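Local coordinates for putative uncharacterized protein (Pseudomonas phage 201phi2-1, PDB 3R4V) that is a tubulin-like phage protein of the tubulin superfamily, with guanosine-5'-diphosphate bound in its nucleotide pocket, at residues Cys6-Thr19 with Val28-His42. Residues are numbered along the deposited sequence; the frame is centred on the assembly and turned at random.
Sequences CLIFAGGTGMNVAT and VHCFDTCDKNVVDVH. With GDP (guanosine-5'-diphosphate), chain B.
Asn16 OD1 is gripped by two groups: Asn37 ND2 donates to it at 2.9 Å, and a water that also donates to the carbonyl O of Asn37 reaches it at 2.7 Å. The two amide planes stand 40° apart. Asn37 ND2 bonds almost in its own amide plane but comes in well to the side of the Asn16 C=O. This leaves ND2 of Asn16 to donate to O6 of the GDP guanine, 2.8 Å away in a nearly straight bond.

One residue earlier in the helix, Met15 O is approached from opposite faces of its carbonyl plane by Thr19 N and by His42 NE2, the latter at 3.0 Å. Val39 N donates to His42 ND1 at 3.0 Å, so both ring nitrogens are used and the ring's rotation is fixed. The bends at chi2 and chi3 of Met15 (-73° and -61°) curl its chain back, laying CE over one face of that imidazole, 3.7 Å from the centroid, while SD rests on Cys30 CB. Ala18 CB packs on Cys30 SG.

Strands 6-10 and 28-32 run parallel, joined by four backbone bonds from His29 N with Leu7 O to Gly11 N with Phe31 O, and helix 11-18 runs back across the sheet face that carries Phe9 and Cys30: the first beta-alpha-beta unit of the Rossmann-like nucleotide-binding domain. Where the strand gives way to the helix, Gly12 N and Thr13 N donate to the GDP phosphates. The bonds of His42 are consistent with a neutral imidazole protonated on NE2, while second-shell Asn37 probably orients Asn16 toward the guanine.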
ATOM      1  N   CYS A   6      -4.286  -2.642  13.817  1.00 24.89           N
ATOM      2  CA  CYS A   6      -3.029  -3.328  13.642  0.76 23.46           C
ATOM      3  C   CYS A   6      -2.369  -2.818  12.355  1.00 24.76           C
ATOM      4  O   CYS A   6      -2.996  -2.783  11.293  1.00 25.48           O
ATOM      5  CB  CYS A   6      -3.284  -4.833  13.584  0.76 27.91           C
ATOM      6  SG  CYS A   6      -1.854  -5.802  13.167  0.76 35.61           S
ATOM      7  N   LEU A   7      -1.107  -2.410  12.461  1.00 24.34           N
ATOM      8  CA  LEU A   7      -0.382  -1.885  11.310  1.00 22.98           C
ATOM      9  C   LEU A   7       0.624  -2.914  10.808  1.00 21.23           C
ATOM     10  O   LEU A   7       1.460  -3.417  11.569  1.00 28.53           O
ATOM     11  CB  LEU A   7       0.343  -0.586  11.668  1.00 23.39           C
ATOM     12  CG  LEU A   7      -0.564   0.561  12.107  1.00 23.81           C
ATOM     13  CD1 LEU A   7      -0.770   0.512  13.617  1.00 26.35           C
ATOM     14  CD2 LEU A   7       0.041   1.883  11.710  1.00 32.88           C
ATOM     15  N   ILE A   8       0.556  -3.198   9.513  1.00 19.29           N
ATOM     16  CA  ILE A   8       1.385  -4.233   8.918  1.00 22.18           C
ATOM     17  C   ILE A   8       2.272  -3.640   7.822  1.00 21.09           C
ATOM     18  O   ILE A   8       1.776  -2.939   6.939  1.00 23.88           O
ATOM     19  CB  ILE A   8       0.493  -5.313   8.310  1.00 20.00           C
ATOM     20  CG1 ILE A   8      -0.354  -5.960   9.409  1.00 24.31           C
ATOM     21  CG2 ILE A   8       1.335  -6.347   7.565  1.00 22.06           C
ATOM     22  CD1 ILE A   8      -1.595  -6.651   8.897  1.00 21.13           C
ATOM     23  N   PHE A   9       3.574  -3.919   7.891  1.00 23.10           N
ATOM     24  CA  PHE A   9       4.552  -3.393   6.936  1.00 19.79           C
ATOM     25  C   PHE A   9       5.327  -4.539   6.330  1.00 20.97           C
ATOM     26  O   PHE A   9       5.713  -5.474   7.034  1.00 23.84           O
ATOM     27  CB  PHE A   9       5.549  -2.454   7.635  1.00 19.22           C
ATOM     28  CG  PHE A   9       4.908  -1.239   8.210  1.00 19.19           C
ATOM     29  CD1 PHE A   9       4.782  -0.086   7.447  1.00 22.00           C
ATOM     30  CD2 PHE A   9       4.360  -1.270   9.478  1.00 24.90           C
ATOM     31  CE1 PHE A   9       4.150   1.035   7.957  1.00 24.85           C
ATOM     32  CE2 PHE A   9       3.734  -0.150   9.998  1.00 27.28           C
ATOM     33  CZ  PHE A   9       3.629   1.004   9.236  1.00 23.99           C
ATOM     34  N   ALA A  10       5.580  -4.455   5.029  1.00 19.76           N
ATOM     35  CA  ALA A  10       6.235  -5.556   4.326  1.00 22.76           C
ATOM     36  C   ALA A  10       7.303  -5.060   3.371  1.00 16.75           C
ATOM     37  O   ALA A  10       7.135  -4.035   2.709  1.00 25.43           O
ATOM     38  CB  ALA A  10       5.214  -6.375   3.572  1.00 20.02           C
ATOM     39  N   GLY A  11       8.412  -5.800   3.311  1.00 22.63           N
ATOM     40  CA  GLY A  11       9.484  -5.489   2.388  1.00 20.80           C
ATOM     41  C   GLY A  11      10.311  -4.327   2.914  1.00 26.06           C
ATOM     42  O   GLY A  11       9.987  -3.743   3.952  1.00 24.29           O
ATOM     43  N   GLY A  12      11.374  -3.979   2.197  1.00 27.82           N
ATOM     44  CA  GLY A  12      12.222  -2.864   2.594  1.00 30.44           C
ATOM     45  C   GLY A  12      11.507  -1.539   2.795  1.00 29.32           C
ATOM     46  O   GLY A  12      11.710  -0.858   3.807  1.00 29.84           O
ATOM     47  N   THR A  13      10.659  -1.169   1.839  1.00 25.42           N
ATOM     48  CA  THR A  13       9.967   0.108   1.907  1.00 26.97           C
ATOM     49  C   THR A  13       9.073   0.156   3.137  1.00 27.34           C
ATOM     50  O   THR A  13       9.044   1.162   3.850  1.00 25.20           O
ATOM     51  CB  THR A  13       9.150   0.378   0.646  1.00 27.43           C
ATOM     52  OG1 THR A  13      10.037   0.566  -0.459  1.00 24.77           O
ATOM     53  CG2 THR A  13       8.317   1.622   0.820  1.00 20.94           C
ATOM     54  N   GLY A  14       8.362  -0.939   3.385  1.00 28.58           N
ATOM     55  CA  GLY A  14       7.542  -1.070   4.577  1.00 29.78           C
ATOM     56  C   GLY A  14       8.363  -0.950   5.853  1.00 28.54           C
ATOM     57  O   GLY A  14       7.946  -0.283   6.794  1.00 28.24           O
ATOM     58  N   MET A  15       9.526  -1.592   5.880  1.00 27.39           N
ATOM     59  CA  MET A  15      10.415  -1.508   7.036  1.00 29.57           C
ATOM     60  C   MET A  15      10.844  -0.063   7.258  1.00 31.04           C
ATOM     61  O   MET A  15      10.887   0.422   8.393  1.00 35.08           O
ATOM     62  CB  MET A  15      11.652  -2.389   6.835  1.00 30.58           C
ATOM     63  CG  MET A  15      11.374  -3.882   6.734  1.00 27.00           C
ATOM     64  SD  MET A  15      10.915  -4.652   8.303  1.00 43.22           S
ATOM     65  CE  MET A  15      12.377  -4.337   9.274  1.00 60.08           C
ATOM     66  N   ASN A  16      11.160   0.622   6.164  1.00 27.65           N
ATOM     67  CA  ASN A  16      11.631   1.992   6.237  1.00 32.16           C
ATOM     68  C   ASN A  16      10.528   2.923   6.754  1.00 31.15           C
ATOM     69  O   ASN A  16      10.781   3.778   7.595  1.00 34.16           O
ATOM     70  CB  ASN A  16      12.163   2.471   4.882  1.00 31.19           C
ATOM     71  CG  ASN A  16      13.417   1.724   4.428  1.00 35.70           C
ATOM     72  OD1 ASN A  16      14.055   0.992   5.198  1.00 34.23           O
ATOM     73  ND2 ASN A  16      13.789   1.934   3.172  1.00 35.30           N
ATOM     74  N   VAL A  17       9.301   2.744   6.265  1.00 22.66           N
ATOM     75  CA  VAL A  17       8.192   3.560   6.755  1.00 23.68           C
ATOM     76  C   VAL A  17       7.913   3.267   8.229  1.00 29.44           C
ATOM     77  O   VAL A  17       7.636   4.180   9.008  1.00 29.93           O
ATOM     78  CB  VAL A  17       6.913   3.366   5.918  1.00 23.43           C
ATOM     79  CG1 VAL A  17       5.749   4.115   6.547  1.00 24.93           C
ATOM     80  CG2 VAL A  17       7.147   3.864   4.503  1.00 27.87           C
ATOM     81  N   ALA A  18       7.996   1.996   8.610  1.00 24.35           N
ATOM     82  CA  ALA A  18       7.801   1.605  10.011  1.00 32.14           C
ATOM     83  C   ALA A  18       8.696   2.369  11.002  1.00 32.72           C
ATOM     84  O   ALA A  18       8.268   2.692  12.119  1.00 33.17           O
ATOM     85  CB  ALA A  18       7.986   0.103  10.174  1.00 28.72           C
ATOM     86  N   THR A  19       9.933   2.663  10.612  1.00 32.24           N
ATOM     87  CA  THR A  19      10.856   3.342  11.527  1.00 32.73           C
ATOM     88  C   THR A  19      10.273   4.673  12.014  1.00 30.76           C
ATOM     89  O   THR A  19      10.643   5.184  13.068  1.00 37.34           O
ATOM     90  CB  THR A  19      12.249   3.588  10.896  1.00 37.82           C
ATOM     91  OG1 THR A  19      12.145   4.553   9.841  1.00 38.69           O
ATOM     92  CG2 THR A  19      12.840   2.289  10.351  1.00 37.07           C
ATOM     93  N   VAL A  28       2.363  -2.337  15.750  1.00 32.82           N
ATOM     94  CA  VAL A  28       3.104  -2.414  14.491  1.00 31.47           C
ATOM     95  C   VAL A  28       3.723  -3.807  14.263  1.00 33.00           C
ATOM     96  O   VAL A  28       4.407  -4.358  15.133  1.00 34.92           O
ATOM     97  CB  VAL A  28       4.196  -1.318  14.445  1.00 30.76           C
ATOM     98  CG1 VAL A  28       5.023  -1.438  13.200  1.00 30.46           C
ATOM     99  CG2 VAL A  28       3.561   0.077  14.541  1.00 26.06           C
ATOM    100  N   HIS A  29       3.466  -4.374  13.089  1.00 32.83           N
ATOM    101  CA  HIS A  29       3.973  -5.693  12.724  1.00 34.67           C
ATOM    102  C   HIS A  29       4.693  -5.617  11.389  1.00 29.72           C
ATOM    103  O   HIS A  29       4.088  -5.251  10.373  1.00 28.60           O
ATOM    104  CB  HIS A  29       2.817  -6.686  12.621  1.00 37.19           C
ATOM    105  CG  HIS A  29       2.071  -6.868  13.905  1.00 39.97           C
ATOM    106  ND1 HIS A  29       2.199  -7.997  14.684  1.00 40.72           N
ATOM    107  CD2 HIS A  29       1.200  -6.058  14.554  1.00 43.38           C
ATOM    108  CE1 HIS A  29       1.440  -7.876  15.761  1.00 47.11           C
ATOM    109  NE2 HIS A  29       0.822  -6.708  15.706  1.00 42.50           N
ATOM    110  N   CYS A  30       5.979  -5.967  11.385  1.00 31.12           N
ATOM    111  CA  CYS A  30       6.795  -5.879  10.174  1.00 29.00           C
ATOM    112  C   CYS A  30       7.193  -7.254   9.666  1.00 28.20           C
ATOM    113  O   CYS A  30       7.485  -8.142  10.453  1.00 31.60           O
ATOM    114  CB  CYS A  30       8.066  -5.074  10.443  1.00 32.25           C
ATOM    115  SG  CYS A  30       7.765  -3.392  10.983  1.00 34.32           S
ATOM    116  N   PHE A  31       7.225  -7.405   8.347  1.00 24.88           N
ATOM    117  CA  PHE A  31       7.610  -8.664   7.717  1.00 30.91           C
ATOM    118  C   PHE A  31       8.566  -8.422   6.551  1.00 28.76           C
ATOM    119  O   PHE A  31       8.397  -7.474   5.784  1.00 27.53           O
ATOM    120  CB  PHE A  31       6.362  -9.402   7.214  1.00 27.92           C
ATOM    121  CG  PHE A  31       5.348  -9.656   8.286  1.00 27.54           C
ATOM    122  CD1 PHE A  31       4.339  -8.742   8.533  1.00 28.85           C
ATOM    123  CD2 PHE A  31       5.434 -10.787   9.082  1.00 32.59           C
ATOM    124  CE1 PHE A  31       3.415  -8.959   9.542  1.00 28.37           C
ATOM    125  CE2 PHE A  31       4.518 -11.011  10.094  1.00 38.96           C
ATOM    126  CZ  PHE A  31       3.504 -10.092  10.326  1.00 35.78           C
ATOM    127  N   ASP A  32       9.567  -9.286   6.424  1.00 31.27           N
ATOM    128  CA  ASP A  32      10.494  -9.233   5.302  1.00 32.01           C
ATOM    129  C   ASP A  32      11.119 -10.606   5.110  1.00 33.38           C
ATOM    130  O   ASP A  32      10.896 -11.522   5.906  1.00 32.94           O
ATOM    131  CB  ASP A  32      11.589  -8.179   5.534  1.00 36.91           C
ATOM    132  CG  ASP A  32      12.080  -7.534   4.236  1.00 39.35           C
ATOM    133  OD1 ASP A  32      12.752  -6.484   4.314  1.00 35.73           O
ATOM    134  OD2 ASP A  32      11.790  -8.060   3.136  1.00 32.46           O
ATOM    135  N   THR A  33      11.906 -10.735   4.049  1.00 29.12           N
ATOM    136  CA  THR A  33      12.522 -12.003   3.681  1.00 33.53           C
ATOM    137  C   THR A  33      13.975 -12.077   4.134  1.00 36.58           C
ATOM    138  O   THR A  33      14.600 -13.142   4.096  1.00 40.19           O
ATOM    139  CB  THR A  33      12.444 -12.205   2.168  1.00 35.86           C
ATOM    140  OG1 THR A  33      12.945 -11.034   1.512  1.00 32.96           O
ATOM    141  CG2 THR A  33      10.993 -12.433   1.746  1.00 26.54           C
ATOM    142  N   CYS A  34      14.511 -10.932   4.546  1.00 37.12           N
ATOM    143  CA  CYS A  34      15.843 -10.892   5.151  0.57 44.66           C
ATOM    144  C   CYS A  34      15.911  -9.699   6.092  1.00 42.31           C
ATOM    145  O   CYS A  34      14.881  -9.123   6.429  1.00 40.86           O
ATOM    146  CB  CYS A  34      16.949 -10.828   4.094  0.57 46.44           C
ATOM    147  SG  CYS A  34      18.593 -11.301   4.703  0.57 65.68           S
ATOM    148  N   ASP A  35      17.113  -9.350   6.543  1.00 50.01           N
ATOM    149  CA  ASP A  35      17.260  -8.282   7.531  1.00 46.97           C
ATOM    150  C   ASP A  35      17.974  -7.034   7.005  1.00 49.57           C
ATOM    151  O   ASP A  35      18.492  -6.238   7.791  1.00 58.40           O
ATOM    152  CB  ASP A  35      17.969  -8.810   8.793  1.00 54.56           C
ATOM    153  CG  ASP A  35      19.427  -9.200   8.545  1.00 63.22           C
ATOM    154  OD1 ASP A  35      19.849  -9.302   7.373  1.00 59.76           O
ATOM    155  OD2 ASP A  35      20.155  -9.417   9.542  1.00 70.91           O
ATOM    156  N   LYS A  36      17.994  -6.858   5.689  1.00 48.68           N
ATOM    157  CA  LYS A  36      18.731  -5.750   5.083  1.00 55.54           C
ATOM    158  C   LYS A  36      18.226  -4.390   5.562  1.00 52.40           C
ATOM    159  O   LYS A  36      18.977  -3.413   5.597  1.00 53.13           O
ATOM    160  CB  LYS A  36      18.674  -5.831   3.554  1.00 64.18           C
ATOM    161  CG  LYS A  36      19.146  -7.163   2.995  1.00 80.79           C
ATOM    162  CD  LYS A  36      19.303  -7.123   1.482  1.00 90.77           C
ATOM    163  CE  LYS A  36      19.380  -8.530   0.898  1.00 92.09           C
ATOM    164  NZ  LYS A  36      20.436  -9.359   1.545  1.00 93.20           N
ATOM    165  N   ASN A  37      16.955  -4.340   5.945  1.00 41.69           N
ATOM    166  CA  ASN A  37      16.320  -3.087   6.340  1.00 42.21           C
ATOM    167  C   ASN A  37      16.007  -2.972   7.820  1.00 43.93           C
ATOM    168  O   ASN A  37      15.413  -1.989   8.250  1.00 45.71           O
ATOM    169  CB  ASN A  37      15.036  -2.876   5.535  1.00 37.91           C
ATOM    170  CG  ASN A  37      15.313  -2.532   4.097  1.00 39.28           C
ATOM    171  OD1 ASN A  37      15.701  -3.394   3.310  1.00 38.98           O
ATOM    172  ND2 ASN A  37      15.098  -1.269   3.734  1.00 43.46           N
ATOM    173  N   VAL A  38      16.396  -3.975   8.597  1.00 43.08           N
ATOM    174  CA  VAL A  38      16.177  -3.938  10.037  1.00 47.07           C
ATOM    175  C   VAL A  38      17.171  -2.989  10.685  1.00 47.10           C
ATOM    176  O   VAL A  38      18.376  -3.129  10.481  1.00 50.54           O
ATOM    177  CB  VAL A  38      16.326  -5.339  10.663  1.00 50.89           C
ATOM    178  CG1 VAL A  38      16.175  -5.264  12.178  1.00 57.39           C
ATOM    179  CG2 VAL A  38      15.313  -6.306  10.058  1.00 51.97           C
ATOM    180  N   VAL A  39      16.672  -2.016  11.446  1.00 48.57           N
ATOM    181  CA  VAL A  39      17.545  -1.129  12.221  1.00 52.45           C
ATOM    182  C   VAL A  39      17.187  -1.160  13.707  1.00 55.67           C
ATOM    183  O   VAL A  39      16.183  -1.757  14.099  1.00 53.38           O
ATOM    184  CB  VAL A  39      17.527   0.326  11.692  1.00 54.27           C
ATOM    185  CG1 VAL A  39      18.067   0.377  10.275  1.00 54.60           C
ATOM    186  CG2 VAL A  39      16.112   0.916  11.747  1.00 49.31           C
ATOM    187  N   ASP A  40      18.009  -0.512  14.526  0.62 57.59           N
ATOM    188  CA  ASP A  40      17.848  -0.560  15.976  0.62 59.02           C
ATOM    189  C   ASP A  40      16.452  -0.177  16.473  0.62 57.71           C
ATOM    190  O   ASP A  40      15.924  -0.816  17.383  0.62 57.98           O
ATOM    191  CB  ASP A  40      18.908   0.304  16.666  0.62 63.73           C
ATOM    192  CG  ASP A  40      20.193  -0.460  16.953  0.62 74.30           C
ATOM    193  OD1 ASP A  40      20.554  -1.359  16.163  0.62 76.84           O
ATOM    194  OD2 ASP A  40      20.840  -0.160  17.977  0.62 80.63           O
ATOM    195  N   VAL A  41      15.861   0.862  15.887  1.00 50.25           N
ATOM    196  CA  VAL A  41      14.553   1.350  16.346  1.00 55.63           C
ATOM    197  C   VAL A  41      13.439   0.314  16.227  1.00 56.31           C
ATOM    198  O   VAL A  41      12.407   0.421  16.893  1.00 54.00           O
ATOM    199  CB  VAL A  41      14.107   2.646  15.623  1.00 53.74           C
ATOM    200  CG1 VAL A  41      15.024   3.810  15.983  1.00 61.01           C
ATOM    201  CG2 VAL A  41      14.034   2.430  14.117  1.00 56.38           C
ATOM    202  N   HIS A  42      13.659  -0.687  15.383  1.00 57.52           N
ATOM    203  CA  HIS A  42      12.671  -1.735  15.161  1.00 51.28           C
ATOM    204  C   HIS A  42      12.457  -2.626  16.383  1.00 46.53           C
ATOM    205  O   HIS A  42      11.468  -3.345  16.464  1.00 48.23           O
ATOM    206  CB  HIS A  42      13.057  -2.581  13.953  1.00 44.70           C
ATOM    207  CG  HIS A  42      12.720  -1.947  12.640  1.00 39.40           C
ATOM    208  ND1 HIS A  42      13.658  -1.731  11.653  1.00 42.34           N
ATOM    209  CD2 HIS A  42      11.540  -1.505  12.142  1.00 43.81           C
ATOM    210  CE1 HIS A  42      13.070  -1.180  10.604  1.00 43.54           C
ATOM    211  NE2 HIS A  42      11.786  -1.028  10.878  1.00 42.15           N
TER
HETATM  212  PB  GDP B 400      11.403  -5.323  -1.339  1.00 24.95           P
HETATM  213  O1B GDP B 400      12.181  -5.421  -0.047  1.00 20.27           O
HETATM  214  O2B GDP B 400       9.935  -5.313  -1.005  1.00 25.05           O
HETATM  215  O3B GDP B 400      11.764  -6.483  -2.260  1.00 22.68           O
HETATM  216  O3A GDP B 400      11.817  -3.990  -2.118  1.00 22.53           O
HETATM  217  PA  GDP B 400      11.938  -2.513  -1.491  1.00 24.15           P
HETATM  218  O1A GDP B 400      13.095  -2.376  -0.515  1.00 25.96           O
HETATM  219  O2A GDP B 400      10.635  -2.084  -0.878  1.00 26.17           O
HETATM  220  O5' GDP B 400      12.266  -1.698  -2.802  1.00 19.85           O
HETATM  221  C5' GDP B 400      11.406  -1.739  -3.954  1.00 19.54           C
HETATM  222  C4' GDP B 400      11.535  -0.449  -4.756  1.00 23.49           C
HETATM  223  O4' GDP B 400      10.926   0.628  -4.032  1.00 24.22           O
HETATM  224  C3' GDP B 400      12.976  -0.016  -4.975  1.00 26.45           C
HETATM  225  O3' GDP B 400      13.469  -0.527  -6.210  1.00 23.04           O
HETATM  226  C2' GDP B 400      12.877   1.494  -5.020  1.00 23.43           C
HETATM  227  O2' GDP B 400      12.477   1.927  -6.320  1.00 28.23           O
HETATM  228  C1' GDP B 400      11.720   1.823  -4.103  1.00 24.88           C
HETATM  229  N9  GDP B 400      12.139   2.072  -2.708  1.00 30.46           N
HETATM  230  C8  GDP B 400      13.093   1.421  -1.998  1.00 26.88           C
HETATM  231  N7  GDP B 400      13.158   1.897  -0.728  1.00 29.06           N
HETATM  232  C5  GDP B 400      12.211   2.853  -0.601  1.00 29.28           C
HETATM  233  C6  GDP B 400      11.724   3.749   0.471  1.00 27.17           C
HETATM  234  O6  GDP B 400      12.238   3.721   1.607  1.00 32.05           O
HETATM  235  N1  GDP B 400      10.716   4.592   0.178  1.00 25.03           N
HETATM  236  C2  GDP B 400      10.144   4.636  -1.047  1.00 25.30           C
HETATM  237  N2  GDP B 400       9.123   5.499  -1.289  1.00 25.78           N
HETATM  238  N3  GDP B 400      10.539   3.841  -2.068  1.00 23.60           N
HETATM  239  C4  GDP B 400      11.542   2.949  -1.903  1.00 31.18           C
HETATM  240  O   HOH W   1      14.729   0.561   7.759  0.83 35.78           O